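Local coordinates for protein putative acetyltransferase Ta0821 (Thermoplasma acidophilum DSM 1728, PDB 3C26) that is a putative GNAT-type acyltransferase that probably transfers an acyl group, such as acetyl from acetyl-CoA, to a still unidentified acceptor, at residues 67-76 with 87-96. Numbering follows the deposited sequence.
Sequences VSGRPVATIH and LGGLRVHPEY. With EDO (1,2-ethanediol), chain E; NO3 (nitrate ion), chain B.
T74 and R91 face each other as a hydrogen-bonded antiparallel pair, T74 N giving a bond of 2.8 Å to R91 O and R91 N a longer one of 3.3 Å to T74 O. H76 and G88 form the next such pair, but two residues, G89 and L90, lie between R91 and G88 where I75 alone lies between T74 and H76, and the extra residue makes a beta bulge. In the bulge G89 adopts a left-handed backbone conformation, phi 64°, and T74 OG1 donates to G89 O at 3.0 Å, nearly along the C=O axis. T74 holds its hydroxyl between its own N and carbonyl carbon (chi1 62°), which turns OG1 to the bulge carbonyl and sets it against R91 CB.

From that CB, alongside the T74 side chain and pointing the same way, R91 leaves the sheet. Its CG and CD run extended past a nitrate ion, probably from the crystallisation liquor; R91 NE donates to nitrate O1 (2.8 Å) and R91 NH2 to nitrate O2 (3.0 Å), so the anion lies at the edge of the guanidinium. R91 NH1 forms a salt bridge with D50, and this carboxylate probably helps to fix the rotation of the group.

On the other face, I75 CD1 reaches L90 CB and G88 O, while helix 101-113 packs on I75 and L87. Toward the far end, H93 N closes the pairing on V72 O with a nearly straight bond (172°). The 3-10 turn at 94-95 then brings Y96 back across V72, whose CB sits 4.0 Å from the Y96 ring centroid in a CH-pi contact and whose CG1 touches Y96 OH.

Strands 70-79 and 85-92 make the central antiparallel hairpin of a GNAT domain; the bulged strand 85-92 and the loop that follows it into helix 101-113 probably border the acetyl-CoA site, as in relatives.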
# COMPACT_ATOMS: atom_id res chain seq x y z
N VAL A 67 24.55 -23.70 5.17
CA VAL A 67 24.58 -24.91 4.35
C VAL A 67 26.04 -25.13 3.95
O VAL A 67 26.65 -24.32 3.26
CB VAL A 67 23.73 -24.77 3.11
CG1 VAL A 67 24.02 -25.93 2.15
CG2 VAL A 67 22.20 -24.64 3.50
N SER A 68 26.60 -26.22 4.43
CA SER A 68 28.01 -26.54 4.17
C SER A 68 28.90 -25.32 4.41
O SER A 68 29.75 -24.96 3.59
CB SER A 68 28.18 -27.07 2.75
OG SER A 68 27.12 -27.96 2.40
N GLY A 69 28.65 -24.67 5.55
CA GLY A 69 29.45 -23.55 6.04
C GLY A 69 29.08 -22.23 5.42
O GLY A 69 29.58 -21.19 5.83
N ARG A 70 28.23 -22.29 4.39
CA ARG A 70 27.82 -21.07 3.67
C ARG A 70 26.58 -20.46 4.27
O ARG A 70 25.61 -21.15 4.45
CB ARG A 70 27.55 -21.33 2.17
CG ARG A 70 28.79 -21.56 1.29
CD ARG A 70 28.37 -21.96 -0.15
NE ARG A 70 27.81 -23.31 -0.20
CZ ARG A 70 26.51 -23.59 -0.21
NH1 ARG A 70 25.59 -22.62 -0.19
NH2 ARG A 70 26.14 -24.86 -0.23
N PRO A 71 26.62 -19.16 4.60
CA PRO A 71 25.40 -18.57 5.15
C PRO A 71 24.28 -18.44 4.11
O PRO A 71 24.55 -18.03 2.98
CB PRO A 71 25.86 -17.20 5.62
CG PRO A 71 27.06 -16.88 4.81
CD PRO A 71 27.73 -18.20 4.53
N VAL A 72 23.05 -18.82 4.49
CA VAL A 72 21.90 -18.72 3.56
C VAL A 72 20.74 -17.82 4.07
O VAL A 72 19.85 -17.40 3.32
CB VAL A 72 21.38 -20.14 3.09
CG1 VAL A 72 22.52 -20.96 2.39
CG2 VAL A 72 20.75 -20.92 4.25
N ALA A 73 20.80 -17.49 5.36
CA ALA A 73 19.77 -16.65 6.02
C ALA A 73 20.37 -15.95 7.23
O ALA A 73 21.34 -16.45 7.87
CB ALA A 73 18.57 -17.47 6.45
N THR A 74 19.80 -14.80 7.54
CA THR A 74 20.21 -14.06 8.74
C THR A 74 19.03 -13.77 9.62
O THR A 74 17.87 -13.70 9.18
CB THR A 74 20.85 -12.67 8.37
OG1 THR A 74 19.88 -11.84 7.69
CG2 THR A 74 22.09 -12.83 7.51
N ILE A 75 19.35 -13.62 10.90
CA ILE A 75 18.44 -13.01 11.86
C ILE A 75 19.28 -12.17 12.83
O ILE A 75 20.34 -12.62 13.28
CB ILE A 75 17.57 -14.05 12.65
CG1 ILE A 75 16.55 -13.36 13.54
CG2 ILE A 75 18.44 -14.88 13.61
CD1 ILE A 75 15.33 -12.96 12.87
N HIS A 76 18.81 -10.95 13.12
CA HIS A 76 19.42 -10.09 14.15
C HIS A 76 18.67 -10.23 15.48
O HIS A 76 17.46 -10.32 15.51
CB HIS A 76 19.43 -8.62 13.69
CG HIS A 76 19.97 -7.66 14.72
ND1 HIS A 76 19.22 -6.61 15.24
CD2 HIS A 76 21.19 -7.58 15.31
CE1 HIS A 76 19.96 -5.96 16.13
NE2 HIS A 76 21.16 -6.52 16.18
N LEU A 87 13.91 -8.86 17.68
CA LEU A 87 14.37 -9.62 16.54
C LEU A 87 14.00 -8.88 15.29
O LEU A 87 12.94 -8.22 15.20
CB LEU A 87 13.69 -10.96 16.48
CG LEU A 87 13.84 -11.86 17.71
CD1 LEU A 87 12.92 -13.03 17.53
CD2 LEU A 87 15.33 -12.29 17.96
N GLY A 88 14.92 -8.97 14.34
CA GLY A 88 14.68 -8.50 13.01
C GLY A 88 15.80 -8.76 12.04
O GLY A 88 16.65 -9.62 12.26
N GLY A 89 15.78 -8.05 10.95
CA GLY A 89 16.80 -8.22 9.96
C GLY A 89 16.76 -9.63 9.36
O GLY A 89 17.78 -10.19 9.02
N LEU A 90 15.56 -10.21 9.31
CA LEU A 90 15.36 -11.54 8.67
C LEU A 90 15.50 -11.45 7.13
O LEU A 90 14.68 -10.87 6.41
CB LEU A 90 14.01 -12.21 9.09
CG LEU A 90 13.96 -13.75 8.95
CD1 LEU A 90 12.70 -14.33 9.66
CD2 LEU A 90 14.00 -14.24 7.47
N ARG A 91 16.59 -12.05 6.66
CA ARG A 91 16.96 -12.04 5.24
C ARG A 91 17.45 -13.39 4.78
O ARG A 91 17.98 -14.17 5.55
CB ARG A 91 18.02 -10.96 4.96
CG ARG A 91 17.43 -9.57 5.14
CD ARG A 91 18.42 -8.46 4.80
NE ARG A 91 17.80 -7.15 4.92
CZ ARG A 91 18.31 -6.02 4.43
NH1 ARG A 91 19.48 -6.00 3.82
NH2 ARG A 91 17.62 -4.90 4.52
N VAL A 92 17.19 -13.66 3.51
CA VAL A 92 17.58 -14.89 2.89
C VAL A 92 18.29 -14.58 1.55
O VAL A 92 18.07 -13.54 0.86
CB VAL A 92 16.36 -15.85 2.64
CG1 VAL A 92 15.53 -16.08 3.97
CG2 VAL A 92 15.45 -15.31 1.50
N HIS A 93 19.19 -15.50 1.22
CA HIS A 93 19.83 -15.48 -0.06
C HIS A 93 18.72 -15.58 -1.13
O HIS A 93 17.76 -16.30 -0.96
CB HIS A 93 20.81 -16.64 -0.19
CG HIS A 93 21.44 -16.70 -1.54
ND1 HIS A 93 20.83 -17.31 -2.62
CD2 HIS A 93 22.58 -16.15 -2.01
CE1 HIS A 93 21.61 -17.17 -3.69
NE2 HIS A 93 22.67 -16.47 -3.35
N PRO A 94 18.86 -14.87 -2.25
CA PRO A 94 17.72 -14.79 -3.17
C PRO A 94 17.30 -16.10 -3.83
O PRO A 94 16.15 -16.25 -4.23
CB PRO A 94 18.18 -13.77 -4.20
CG PRO A 94 19.24 -13.04 -3.54
CD PRO A 94 19.94 -13.98 -2.65
N GLU A 95 18.21 -17.05 -3.87
CA GLU A 95 17.91 -18.42 -4.39
C GLU A 95 16.97 -19.21 -3.50
O GLU A 95 16.44 -20.23 -3.90
CB GLU A 95 19.20 -19.24 -4.50
CG GLU A 95 20.11 -18.77 -5.55
CD GLU A 95 19.76 -19.36 -6.88
OE1 GLU A 95 20.00 -20.59 -7.05
OE2 GLU A 95 19.27 -18.59 -7.75
N TYR A 96 16.75 -18.71 -2.28
CA TYR A 96 15.99 -19.48 -1.28
C TYR A 96 14.64 -18.86 -0.97
O TYR A 96 13.93 -19.25 -0.03
CB TYR A 96 16.79 -19.59 0.01
CG TYR A 96 18.06 -20.42 -0.08
CD1 TYR A 96 19.21 -19.94 -0.72
CD2 TYR A 96 18.12 -21.69 0.49
CE1 TYR A 96 20.36 -20.71 -0.78
CE2 TYR A 96 19.27 -22.45 0.43
CZ TYR A 96 20.38 -21.96 -0.20
OH TYR A 96 21.53 -22.75 -0.24
C1 EDO E . 16.00 -4.67 16.04
O1 EDO E . 17.31 -4.18 16.26
C2 EDO E . 15.93 -5.23 14.65
O2 EDO E . 16.82 -6.32 14.51
N NO3 B . 14.79 -6.03 6.60
O1 NO3 B . 15.67 -7.08 6.68
O2 NO3 B . 14.87 -5.16 5.57
O3 NO3 B . 13.78 -5.91 7.51